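Local coordinates for protein putative dienelactone hydrolase (Klebsiella pneumoniae subsp. pneumoniae MGH 78578, PDB 3F67) that probably acts as a hydrolase of the dienelactone hydrolase family, working on carboxylic ester bonds in a substrate not yet identified, at residues A[22-25]-A[31-34]; A[33-38]-A[53-58]; A[38-41]-A[46-49]; A[61-66]-A[104-109]; A[99-104]-A[134-139]. One frame throughout, in Å; residues are numbered along the deposited sequence.

Interaction 1 (A[22-25]-A[31-34]); sequences HARP and PLPI
The branched end of Leu32 rests against Arg24 and Pro25, at the end of strand 16-25. Leu32 CD1 sits 4.0 Å from Arg24 CB. Leu32 CD1 is also 4.0 Å from Pro25 CD. The other methyl, Leu32 CD2, meets the CG corner of the Pro25 ring, with 3.9 Å between Leu32 CD2 and Pro25 CG. The first torsion of Leu32 (chi1 -67°) holds CG beside the backbone N and opposite the carbonyl carbon. From there both methyls face the other segment. This three-residue patch is the close part of the contact.

Beyond it the two strands stand apart. The nearest pair of CA atoms, Arg24 CA and Leu32 CA, is 8.4 Å apart, because strand 61-65 lies between the two strands in the sheet. Leu61 of that strand touches both Arg24 and Leu32.

The outer side is looser. All three touching residues are partly exposed. The arginine comes closest with CB. Its chain bends at chi3 (77°), and NH1 is hydrogen-bonded to His110 O. His22 ND1 lies at the edge of the guanidinium, in its plane.

The contact is small and apolar. Carbon meets carbon without directional bonds across it, which is consistent with strand positions set mainly by the sheet hydrogen bonds to the strand between them.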
# COMPACT_ATOMS: atom_id res chain seq x y z
N HIS A 22 -13.17 -5.23 -3.77
CA HIS A 22 -12.48 -5.31 -5.07
C HIS A 22 -13.24 -4.56 -6.14
O HIS A 22 -14.48 -4.46 -6.09
CB HIS A 22 -12.20 -6.78 -5.51
CG HIS A 22 -13.44 -7.60 -5.69
ND1 HIS A 22 -14.03 -7.83 -6.91
CD2 HIS A 22 -14.22 -8.23 -4.77
CE1 HIS A 22 -15.13 -8.55 -6.75
NE2 HIS A 22 -15.26 -8.82 -5.46
N ALA A 23 -12.51 -4.01 -7.10
CA ALA A 23 -13.12 -3.28 -8.22
C ALA A 23 -12.34 -3.64 -9.47
O ALA A 23 -11.11 -3.84 -9.40
CB ALA A 23 -13.03 -1.71 -7.98
N ARG A 24 -13.02 -3.64 -10.62
CA ARG A 24 -12.32 -3.96 -11.87
C ARG A 24 -13.10 -3.39 -13.04
O ARG A 24 -14.29 -3.06 -12.89
CB ARG A 24 -12.26 -5.48 -12.06
CG ARG A 24 -13.66 -6.10 -12.29
CD ARG A 24 -13.55 -7.62 -12.30
NE ARG A 24 -13.41 -8.15 -10.93
CZ ARG A 24 -13.04 -9.41 -10.66
NH1 ARG A 24 -12.79 -10.26 -11.66
NH2 ARG A 24 -12.94 -9.82 -9.40
N PRO A 25 -12.45 -3.27 -14.21
CA PRO A 25 -13.22 -2.87 -15.41
C PRO A 25 -14.31 -3.89 -15.75
O PRO A 25 -14.11 -5.11 -15.62
CB PRO A 25 -12.18 -2.85 -16.54
CG PRO A 25 -10.92 -3.40 -15.98
CD PRO A 25 -11.01 -3.49 -14.48
N PRO A 31 -7.21 -11.96 -18.37
CA PRO A 31 -6.68 -11.70 -17.03
C PRO A 31 -6.16 -10.27 -16.91
O PRO A 31 -5.48 -9.77 -17.83
CB PRO A 31 -5.53 -12.70 -16.91
CG PRO A 31 -5.94 -13.83 -17.84
CD PRO A 31 -6.50 -13.08 -19.03
N LEU A 32 -6.43 -9.64 -15.76
CA LEU A 32 -6.13 -8.22 -15.55
C LEU A 32 -4.87 -8.03 -14.75
O LEU A 32 -4.56 -8.86 -13.90
CB LEU A 32 -7.30 -7.56 -14.77
CG LEU A 32 -8.62 -7.50 -15.58
CD1 LEU A 32 -9.74 -7.25 -14.56
CD2 LEU A 32 -8.49 -6.36 -16.57
N PRO A 33 -4.15 -6.92 -14.99
CA PRO A 33 -3.10 -6.56 -14.01
C PRO A 33 -3.77 -6.29 -12.64
O PRO A 33 -4.91 -5.73 -12.58
CB PRO A 33 -2.50 -5.24 -14.59
CG PRO A 33 -3.64 -4.67 -15.45
CD PRO A 33 -4.48 -5.81 -15.95
N ILE A 34 -3.09 -6.68 -11.56
CA ILE A 34 -3.67 -6.62 -10.22
C ILE A 34 -2.98 -5.52 -9.45
O ILE A 34 -1.74 -5.48 -9.43
CB ILE A 34 -3.36 -7.95 -9.47
CG1 ILE A 34 -3.95 -9.16 -10.25
CG2 ILE A 34 -3.82 -7.88 -7.99
CD1 ILE A 34 -3.22 -10.44 -9.94

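Interaction 2 (A[33-38]-A[53-58]); sequences PIVIVV and RRLAQE
Leu55 of helix 46-57 packs on Val35 and Val37 of strand 32-38. The contact joins strand and helix of the beta-alpha-beta unit made of strand 32-38, helix 46-57 and strand 61-65, within the alpha/beta-hydrolase fold. The helix lies over the sheet, and the nearest CA atoms, Val35 CA and Leu55 CA, are 7.9 Å apart.

The leucine can be followed outward. Its CB heads for the strand but stays more than 4.5 Å from both valines. CG stands beside the backbone N (chi1 -75°), and it too is short of contact with them. The chain then forks. CD2 does not reach the valines. CD1 enters between them and makes both contacts. Leu55 CD1 is 3.8 Å from Val35 CG1, where the two side chains cross at about a right angle. It also meets Val37, and this pair comes tip to tip.

The valines are two residues apart on the strand, so they project from the same face of the sheet. Ile36, between them, points away from the helix. In Val37 it is CG2, beside the backbone N, that faces the leucine.

Leu55 is buried from other directions as well. It touches Trp231 and Met234 of helix 224-238, which packs next to it. Arg53 is salt-bridged to Glu46, and Arg54 forms a cation-pi contact with Trp231.

The shortest approach between the segments is 3.5 Å, from Leu55 CD1 to Val37 CG2.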
# COMPACT_ATOMS: atom_id res chain seq x y z
N PRO A 33 -4.15 -6.92 -14.99
CA PRO A 33 -3.10 -6.56 -14.01
C PRO A 33 -3.77 -6.29 -12.64
O PRO A 33 -4.91 -5.73 -12.58
CB PRO A 33 -2.50 -5.24 -14.59
CG PRO A 33 -3.64 -4.67 -15.45
CD PRO A 33 -4.48 -5.81 -15.95
N ILE A 34 -3.09 -6.68 -11.56
CA ILE A 34 -3.67 -6.62 -10.22
C ILE A 34 -2.98 -5.52 -9.45
O ILE A 34 -1.74 -5.48 -9.43
CB ILE A 34 -3.36 -7.95 -9.47
CG1 ILE A 34 -3.95 -9.16 -10.25
CG2 ILE A 34 -3.82 -7.88 -7.99
CD1 ILE A 34 -3.22 -10.44 -9.94
N VAL A 35 -3.76 -4.64 -8.79
CA VAL A 35 -3.13 -3.74 -7.81
C VAL A 35 -3.70 -4.08 -6.43
O VAL A 35 -4.90 -3.84 -6.16
CB VAL A 35 -3.36 -2.23 -8.13
CG1 VAL A 35 -2.68 -1.34 -7.04
CG2 VAL A 35 -2.83 -1.89 -9.53
N ILE A 36 -2.85 -4.60 -5.56
CA ILE A 36 -3.27 -4.75 -4.14
C ILE A 36 -3.17 -3.34 -3.52
O ILE A 36 -2.17 -2.65 -3.74
CB ILE A 36 -2.35 -5.68 -3.45
CG1 ILE A 36 -2.47 -7.11 -4.07
CG2 ILE A 36 -2.66 -5.74 -1.93
CD1 ILE A 36 -1.50 -8.09 -3.40
N VAL A 37 -4.21 -2.91 -2.80
CA VAL A 37 -4.25 -1.56 -2.25
C VAL A 37 -4.16 -1.71 -0.73
O VAL A 37 -5.04 -2.37 -0.12
CB VAL A 37 -5.58 -0.86 -2.61
CG1 VAL A 37 -5.64 0.52 -1.93
CG2 VAL A 37 -5.67 -0.67 -4.16
N VAL A 38 -3.12 -1.14 -0.12
CA VAL A 38 -2.94 -1.32 1.34
C VAL A 38 -3.42 -0.10 2.11
O VAL A 38 -2.92 1.03 1.90
CB VAL A 38 -1.49 -1.60 1.74
CG1 VAL A 38 -1.42 -2.13 3.23
CG2 VAL A 38 -0.82 -2.61 0.81
N ARG A 53 -11.84 1.85 -6.80
CA ARG A 53 -12.68 2.15 -7.97
C ARG A 53 -11.92 3.04 -9.00
O ARG A 53 -12.04 2.80 -10.22
CB ARG A 53 -13.97 2.84 -7.55
CG ARG A 53 -14.88 1.89 -6.80
CD ARG A 53 -16.24 2.51 -6.56
NE ARG A 53 -16.25 3.71 -5.70
CZ ARG A 53 -16.43 3.73 -4.39
NH1 ARG A 53 -16.55 2.60 -3.70
NH2 ARG A 53 -16.48 4.93 -3.76
N ARG A 54 -11.13 4.01 -8.51
CA ARG A 54 -10.33 4.87 -9.39
C ARG A 54 -9.29 4.06 -10.16
O ARG A 54 -9.07 4.29 -11.37
CB ARG A 54 -9.71 6.03 -8.60
CG ARG A 54 -10.79 7.04 -8.15
CD ARG A 54 -10.20 8.15 -7.33
NE ARG A 54 -9.06 8.78 -7.98
CZ ARG A 54 -8.13 9.49 -7.35
NH1 ARG A 54 -8.26 9.71 -6.05
NH2 ARG A 54 -7.11 10.04 -8.04
N LEU A 55 -8.69 3.09 -9.48
CA LEU A 55 -7.73 2.18 -10.16
C LEU A 55 -8.42 1.30 -11.20
O LEU A 55 -7.86 1.04 -12.29
CB LEU A 55 -6.99 1.31 -9.13
CG LEU A 55 -5.90 2.07 -8.33
CD1 LEU A 55 -5.46 1.28 -7.08
CD2 LEU A 55 -4.69 2.37 -9.23
N ALA A 56 -9.62 0.82 -10.88
CA ALA A 56 -10.38 -0.01 -11.83
C ALA A 56 -10.74 0.79 -13.10
O ALA A 56 -10.73 0.24 -14.19
CB ALA A 56 -11.64 -0.56 -11.17
N GLN A 57 -10.98 2.09 -12.96
CA GLN A 57 -11.26 2.95 -14.12
C GLN A 57 -10.04 3.05 -15.03
O GLN A 57 -10.17 3.41 -16.19
CB GLN A 57 -11.67 4.34 -13.67
CG GLN A 57 -12.96 4.35 -12.94
CD GLN A 57 -13.32 5.75 -12.44
OE1 GLN A 57 -12.52 6.42 -11.80
NE2 GLN A 57 -14.54 6.17 -12.71
N GLU A 58 -8.86 2.75 -14.49
CA GLU A 58 -7.62 2.74 -15.31
C GLU A 58 -7.29 1.40 -15.91
O GLU A 58 -6.28 1.28 -16.65
CB GLU A 58 -6.42 3.21 -14.47
CG GLU A 58 -6.61 4.60 -13.84
CD GLU A 58 -6.59 5.74 -14.85
OE1 GLU A 58 -6.24 5.52 -16.03
OE2 GLU A 58 -6.92 6.88 -14.45

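Interaction 3 (A[38-41]-A[46-49]); sequences VQEI and EHIR
Gln39 and Ile48 bring the backbones closest, with 6.5 Å between Gln39 CA and Ile48 CA, where the chain leaves strand 32-38 and then passes back in the first turns of helix 46-57. Ile48 carries the apolar part. Its CG1 lies beside the backbone N, and a second bend (chi2 -62°) carries CD1 toward the loop. Ile48 CD1 comes to 4.2 Å from Gln39 CA. Ile48 CD1 is 4.4 Å from Glu40 N. The methyl therefore rests near the main chain of the loop and not on a side chain.

Glu40 and His47 meet more loosely. Glu40 OE1 is 4.4 Å from His47 CD2 and approaches the ring obliquely. The strong partner of this carboxylate is elsewhere: OE1 is salt-bridged to Arg219.

Gln39 turns its amide away from the helix. Gln39 NE2 gives a hydrogen bond of 2.9 Å to Glu40 O, bent at the hydrogen (139°), while Gln39 OE1 accepts from Leu67 N. Both ends of the amide are thus used, which fixes its rotation.

Glu40 also touches residues of the probable Cys123-His212-Asp180 triad and its nucleophile elbow. Here a strand-to-helix loop brings a glutamate up to the site of the probable nucleophile Cys123, consistent with the active site of dienelactone hydrolases.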
# COMPACT_ATOMS: atom_id res chain seq x y z
N VAL A 38 -3.12 -1.14 -0.12
CA VAL A 38 -2.94 -1.32 1.34
C VAL A 38 -3.42 -0.10 2.11
O VAL A 38 -2.92 1.03 1.90
CB VAL A 38 -1.49 -1.60 1.74
CG1 VAL A 38 -1.42 -2.13 3.23
CG2 VAL A 38 -0.82 -2.61 0.81
N GLN A 39 -4.38 -0.35 3.00
CA GLN A 39 -5.03 0.68 3.85
C GLN A 39 -4.06 1.53 4.70
O GLN A 39 -2.90 1.13 4.93
CB GLN A 39 -5.91 -0.12 4.83
CG GLN A 39 -5.06 -1.10 5.64
CD GLN A 39 -5.88 -1.78 6.74
OE1 GLN A 39 -6.59 -2.74 6.45
NE2 GLN A 39 -5.81 -1.26 7.96
N GLU A 40 -4.56 2.69 5.17
CA GLU A 40 -3.97 3.39 6.31
C GLU A 40 -4.42 2.66 7.60
O GLU A 40 -4.99 1.54 7.53
CB GLU A 40 -4.45 4.83 6.31
CG GLU A 40 -4.27 5.53 4.91
CD GLU A 40 -4.73 6.99 4.94
OE1 GLU A 40 -5.95 7.25 4.94
OE2 GLU A 40 -3.87 7.90 4.89
N ILE A 41 -4.18 3.27 8.77
CA ILE A 41 -4.61 2.64 10.03
C ILE A 41 -6.15 2.59 10.20
O ILE A 41 -6.65 1.98 11.15
CB ILE A 41 -4.00 3.33 11.25
CG1 ILE A 41 -4.38 4.81 11.31
CG2 ILE A 41 -2.47 3.12 11.21
CD1 ILE A 41 -3.92 5.52 12.56
N GLU A 46 -14.25 4.11 3.40
CA GLU A 46 -14.81 4.56 2.12
C GLU A 46 -13.77 5.14 1.16
O GLU A 46 -13.86 4.96 -0.06
CB GLU A 46 -15.88 5.62 2.41
CG GLU A 46 -16.45 6.25 1.15
CD GLU A 46 -17.13 5.22 0.21
OE1 GLU A 46 -17.55 4.11 0.65
OE2 GLU A 46 -17.25 5.54 -0.99
N HIS A 47 -12.81 5.88 1.71
CA HIS A 47 -11.77 6.52 0.87
C HIS A 47 -10.96 5.39 0.15
O HIS A 47 -10.65 5.53 -1.02
CB HIS A 47 -10.83 7.35 1.73
CG HIS A 47 -9.62 7.86 1.00
ND1 HIS A 47 -9.72 8.63 -0.14
CD2 HIS A 47 -8.29 7.68 1.23
CE1 HIS A 47 -8.51 8.92 -0.58
NE2 HIS A 47 -7.62 8.37 0.24
N ILE A 48 -10.63 4.32 0.87
CA ILE A 48 -9.84 3.24 0.24
C ILE A 48 -10.67 2.55 -0.87
O ILE A 48 -10.14 2.20 -1.95
CB ILE A 48 -9.33 2.21 1.31
CG1 ILE A 48 -8.46 2.93 2.37
CG2 ILE A 48 -8.60 1.03 0.63
CD1 ILE A 48 -7.17 3.60 1.79
N ARG A 49 -11.96 2.36 -0.60
CA ARG A 49 -12.88 1.81 -1.62
C ARG A 49 -12.95 2.70 -2.86
O ARG A 49 -12.93 2.20 -4.00
CB ARG A 49 -14.26 1.55 -1.00
CG ARG A 49 -14.20 0.60 0.23
CD ARG A 49 -15.51 0.67 1.04
NE ARG A 49 -16.67 0.15 0.32
CZ ARG A 49 -17.30 -1.00 0.63
NH1 ARG A 49 -18.37 -1.37 -0.06
NH2 ARG A 49 -16.88 -1.76 1.63

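Interaction 4 (A[61-66]-A[104-109]); sequences LAIAPE and ASWAAR. With ACY (acetic acid), chain E.
Ile63 is the bump of this contact, and Trp106 and Ala107 form the hollow. The axes of strand 61-65 and helix segment 104-108 pass 10.4 Å apart and their directions differ by 143°, closer to antiparallel than to crossed. Ile63 reaches out from the strand with CG1 beside its backbone N. At its tip, Ile63 CD1 is 3.6 Å from Ala107 CB. Ile63 CD1 is also 3.6 Å from Trp106 CZ3.

The indole forms one wall of the notch. Its CG is anti to the backbone N (chi1 173°), which swings the ring in beside the strand. Ile63 CD1 meets this ring at the edge, in its plane, and does not lie over a face. Ala107 is the floor: its single methyl lets the isoleucine come close to the helix. Val103, one turn earlier, also touches Ile63.

Leu61 fits less closely. Leu61 CD2 is 4.4 Å from Ala107 CB. Thr9, Ile11 and Pro12 of strand 4-13 also touch the indole, and His110 stacks on it.

Farther along the segment, Arg109 NH2 gives a 3.0 Å hydrogen bond to OXT of an acetic acid molecule, probably from the crystallisation liquor. Arg109 NH1 gives a longer one, 3.3 Å, to the O atom of the same acetic acid, nearly straight at 168°.

Strand and helix themselves meet through carbon. This implies that their seating depends on buried apolar shape, while Arg109 takes no part in it.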
# COMPACT_ATOMS: atom_id res chain seq x y z
N LEU A 61 -7.50 -4.65 -11.77
CA LEU A 61 -8.25 -5.37 -10.71
C LEU A 61 -7.62 -4.90 -9.41
O LEU A 61 -6.49 -5.30 -9.06
CB LEU A 61 -8.12 -6.90 -10.86
CG LEU A 61 -8.55 -7.77 -9.64
CD1 LEU A 61 -9.99 -7.43 -9.25
CD2 LEU A 61 -8.41 -9.28 -10.03
N ALA A 62 -8.32 -4.02 -8.70
CA ALA A 62 -7.77 -3.43 -7.48
C ALA A 62 -8.45 -4.07 -6.28
O ALA A 62 -9.69 -4.17 -6.24
CB ALA A 62 -8.07 -1.90 -7.46
N ILE A 63 -7.65 -4.49 -5.33
CA ILE A 63 -8.19 -5.29 -4.17
C ILE A 63 -7.66 -4.72 -2.88
O ILE A 63 -6.44 -4.59 -2.74
CB ILE A 63 -7.76 -6.79 -4.27
CG1 ILE A 63 -8.26 -7.40 -5.59
CG2 ILE A 63 -8.36 -7.59 -3.08
CD1 ILE A 63 -7.43 -8.67 -5.99
N ALA A 64 -8.55 -4.34 -1.95
CA ALA A 64 -8.12 -3.80 -0.65
C ALA A 64 -8.58 -4.79 0.45
O ALA A 64 -9.77 -4.82 0.78
CB ALA A 64 -8.78 -2.45 -0.39
N PRO A 65 -7.63 -5.51 1.05
CA PRO A 65 -7.97 -6.43 2.17
C PRO A 65 -8.09 -5.71 3.53
O PRO A 65 -7.36 -4.74 3.80
CB PRO A 65 -6.77 -7.40 2.19
CG PRO A 65 -5.60 -6.55 1.72
CD PRO A 65 -6.21 -5.65 0.62
N GLU A 66 -8.98 -6.23 4.35
CA GLU A 66 -9.18 -5.79 5.71
C GLU A 66 -8.10 -6.44 6.57
O GLU A 66 -8.36 -7.45 7.27
CB GLU A 66 -10.57 -6.25 6.16
CG GLU A 66 -11.14 -5.42 7.31
CD GLU A 66 -11.35 -3.97 6.91
OE1 GLU A 66 -10.37 -3.20 6.98
OE2 GLU A 66 -12.50 -3.61 6.55
N ALA A 104 -2.91 -12.12 -3.43
CA ALA A 104 -2.34 -12.33 -4.76
C ALA A 104 -2.80 -13.70 -5.28
O ALA A 104 -3.15 -13.86 -6.48
CB ALA A 104 -0.78 -12.25 -4.70
N SER A 105 -2.82 -14.70 -4.39
CA SER A 105 -3.24 -16.06 -4.77
C SER A 105 -4.69 -16.09 -5.21
O SER A 105 -5.06 -16.70 -6.22
CB SER A 105 -3.00 -17.04 -3.62
OG SER A 105 -1.61 -17.28 -3.47
N TRP A 106 -5.53 -15.41 -4.43
CA TRP A 106 -6.98 -15.35 -4.74
C TRP A 106 -7.15 -14.60 -6.06
O TRP A 106 -7.92 -15.02 -6.90
CB TRP A 106 -7.74 -14.63 -3.61
CG TRP A 106 -9.23 -14.37 -3.89
CD1 TRP A 106 -10.29 -15.18 -3.58
CD2 TRP A 106 -9.78 -13.21 -4.53
NE1 TRP A 106 -11.49 -14.60 -3.99
CE2 TRP A 106 -11.19 -13.39 -4.57
CE3 TRP A 106 -9.23 -12.03 -5.07
CZ2 TRP A 106 -12.05 -12.45 -5.13
CZ3 TRP A 106 -10.09 -11.10 -5.65
CH2 TRP A 106 -11.50 -11.32 -5.65
N ALA A 107 -6.40 -13.52 -6.24
CA ALA A 107 -6.58 -12.67 -7.43
C ALA A 107 -6.34 -13.45 -8.72
O ALA A 107 -7.07 -13.29 -9.70
CB ALA A 107 -5.65 -11.43 -7.34
N ALA A 108 -5.34 -14.33 -8.72
CA ALA A 108 -5.02 -15.10 -9.93
C ALA A 108 -6.12 -16.10 -10.35
O ALA A 108 -6.13 -16.52 -11.49
CB ALA A 108 -3.67 -15.85 -9.73
N ARG A 109 -7.03 -16.46 -9.42
CA ARG A 109 -8.17 -17.34 -9.73
C ARG A 109 -9.48 -16.57 -9.87
O ARG A 109 -10.51 -17.18 -10.09
CB ARG A 109 -8.31 -18.42 -8.64
CG ARG A 109 -7.36 -19.64 -8.88
CD ARG A 109 -7.61 -20.84 -7.96
NE ARG A 109 -7.23 -20.43 -6.61
CZ ARG A 109 -6.01 -20.60 -6.11
NH1 ARG A 109 -5.74 -20.19 -4.88
NH2 ARG A 109 -5.07 -21.20 -6.82
C ACY E . -2.00 -20.62 -4.57
O ACY E . -2.81 -21.06 -3.69
OXT ACY E . -2.31 -20.49 -5.76
CH3 ACY E . -0.61 -20.21 -4.19

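Interaction 5 (A[99-104]-A[134-139]); sequences DLDHVA and AHNPQL
His135 holds its ring extended (chi1 171°, CG opposite the backbone N), while Asp101 tips its carboxylate back beside its own N, and the two groups meet from opposite directions. His135 NE2 gives a hydrogen bond to Asp101 OD2, 2.8 Å long and nearly straight (167°). It uses the syn side of the oxygen. The acceptor lies in the ring plane, at the ring edge, and the carboxylate and imidazole planes are only 16° apart. The negative carboxylate would probably favour a protonated imidazole.

The other oxygen, Asp101 OD1, accepts from Tyr132 OH. Asn136 ND2 also bonds to that hydroxyl, so Tyr132 links the aspartate to the asparagine. The direct approach of Asp101 OD1 to Asn136 ND2 is looser, at 3.9 Å.

These bonds lie, partly buried, in the alpha-beta-alpha sandwich of the hydrolase. They tie helix 93-108 to the loop that leads from helix 124-133 into strand 141-145. Deeper in, Leu100 touches Ile128 and Tyr132, and Ala104 and Asn136 both touch Leu117 of the sheet.

The loop is shaped by a type I turn from Asn136 to Leu139, closed by Leu139 N to Asn136 O at 3.1 Å. Asn136 adds an Asx turn: Asn136 OD1 accepts from Gln138 N at 2.8 Å, with the donor above the carbonyl plane.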
# COMPACT_ATOMS: atom_id res chain seq x y z
N ASP A 99 -0.73 -12.38 4.50
CA ASP A 99 -2.09 -12.08 4.02
C ASP A 99 -2.03 -11.46 2.62
O ASP A 99 -2.93 -11.72 1.80
CB ASP A 99 -2.82 -11.11 4.99
CG ASP A 99 -3.30 -11.80 6.26
OD1 ASP A 99 -3.46 -13.06 6.25
OD2 ASP A 99 -3.49 -11.11 7.27
N LEU A 100 -1.06 -10.58 2.35
CA LEU A 100 -0.98 -10.01 1.01
C LEU A 100 -0.69 -11.11 -0.02
O LEU A 100 -1.24 -11.06 -1.15
CB LEU A 100 0.07 -8.93 0.93
CG LEU A 100 -0.23 -7.74 1.83
CD1 LEU A 100 0.92 -6.73 1.83
CD2 LEU A 100 -1.58 -7.03 1.42
N ASP A 101 0.16 -12.07 0.35
CA ASP A 101 0.38 -13.25 -0.54
C ASP A 101 -0.94 -13.96 -0.83
O ASP A 101 -1.17 -14.42 -1.96
CB ASP A 101 1.32 -14.29 0.07
CG ASP A 101 2.76 -13.80 0.22
OD1 ASP A 101 3.21 -12.86 -0.51
OD2 ASP A 101 3.44 -14.39 1.09
N HIS A 102 -1.81 -14.07 0.20
CA HIS A 102 -3.09 -14.76 -0.05
C HIS A 102 -4.03 -13.96 -0.96
O HIS A 102 -4.84 -14.53 -1.71
CB HIS A 102 -3.78 -15.16 1.27
CG HIS A 102 -3.14 -16.36 1.90
ND1 HIS A 102 -1.97 -16.29 2.61
CD2 HIS A 102 -3.48 -17.67 1.87
CE1 HIS A 102 -1.62 -17.49 3.02
NE2 HIS A 102 -2.53 -18.35 2.60
N VAL A 103 -3.93 -12.64 -0.86
CA VAL A 103 -4.72 -11.80 -1.76
C VAL A 103 -4.23 -12.07 -3.22
O VAL A 103 -5.05 -12.23 -4.14
CB VAL A 103 -4.50 -10.29 -1.43
CG1 VAL A 103 -5.14 -9.43 -2.59
CG2 VAL A 103 -5.14 -9.96 -0.08
N ALA A 104 -2.91 -12.12 -3.43
CA ALA A 104 -2.34 -12.33 -4.76
C ALA A 104 -2.80 -13.70 -5.28
O ALA A 104 -3.15 -13.86 -6.48
CB ALA A 104 -0.78 -12.25 -4.70
N ALA A 134 10.16 -6.37 -0.73
CA ALA A 134 11.30 -7.23 -0.37
C ALA A 134 10.85 -8.64 0.02
O ALA A 134 11.67 -9.48 0.42
CB ALA A 134 12.08 -6.61 0.78
N HIS A 135 9.55 -8.90 -0.04
CA HIS A 135 9.03 -10.20 0.40
C HIS A 135 8.64 -11.13 -0.75
O HIS A 135 8.96 -12.32 -0.73
CB HIS A 135 7.84 -9.94 1.33
CG HIS A 135 7.07 -11.18 1.69
ND1 HIS A 135 7.44 -12.02 2.73
CD2 HIS A 135 5.93 -11.71 1.17
CE1 HIS A 135 6.57 -13.02 2.81
NE2 HIS A 135 5.64 -12.84 1.89
N ASN A 136 7.91 -10.59 -1.72
CA ASN A 136 7.32 -11.41 -2.80
C ASN A 136 8.14 -11.24 -4.07
O ASN A 136 8.06 -10.21 -4.72
CB ASN A 136 5.82 -11.05 -3.05
CG ASN A 136 5.18 -11.96 -4.11
OD1 ASN A 136 5.89 -12.70 -4.79
ND2 ASN A 136 3.82 -11.94 -4.23
N PRO A 137 8.90 -12.28 -4.46
CA PRO A 137 9.77 -12.12 -5.64
C PRO A 137 8.99 -11.98 -6.96
O PRO A 137 9.57 -11.56 -7.97
CB PRO A 137 10.61 -13.40 -5.65
CG PRO A 137 9.86 -14.37 -4.89
CD PRO A 137 9.00 -13.63 -3.88
N GLN A 138 7.71 -12.35 -6.93
CA GLN A 138 6.81 -12.29 -8.11
C GLN A 138 6.32 -10.86 -8.35
O GLN A 138 5.88 -10.53 -9.44
CB GLN A 138 5.59 -13.22 -7.94
CG GLN A 138 5.74 -14.76 -8.24
CD GLN A 138 4.40 -15.55 -8.08
OE1 GLN A 138 3.53 -15.55 -8.95
NE2 GLN A 138 4.26 -16.26 -6.95
N LEU A 139 6.41 -9.99 -7.33
CA LEU A 139 5.84 -8.63 -7.43
C LEU A 139 6.54 -7.87 -8.58
O LEU A 139 7.75 -7.93 -8.70
CB LEU A 139 6.01 -7.90 -6.09
CG LEU A 139 5.43 -6.47 -6.12
CD1 LEU A 139 3.90 -6.50 -6.08
CD2 LEU A 139 6.03 -5.73 -4.87

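How the interactions relate
The five contacts follow the alpha/beta-hydrolase core from its early strands. Interactions 1 and 2 share Pro33 and Ile34 of strand 32-38, with centres about 7 Å apart. Interaction 3 follows that strand and shares helix 46-57 with interaction 2. Interaction 4 uses strand 61-65, hydrogen-bonded to strand 32-38. Interactions 4 and 5 share Ala104, their centres lie about 10 Å apart, and their segments alternate along the chain. Interactions 3 and 5 are farthest apart, about 19 Å between centres. Interactions 2 and 4 seat helices 46-57 and 93-108 on one sheet; interaction 5 ties the latter to loop 134-139. Interaction 3 touches the probable active site, and Val37 of interaction 2 lies near it.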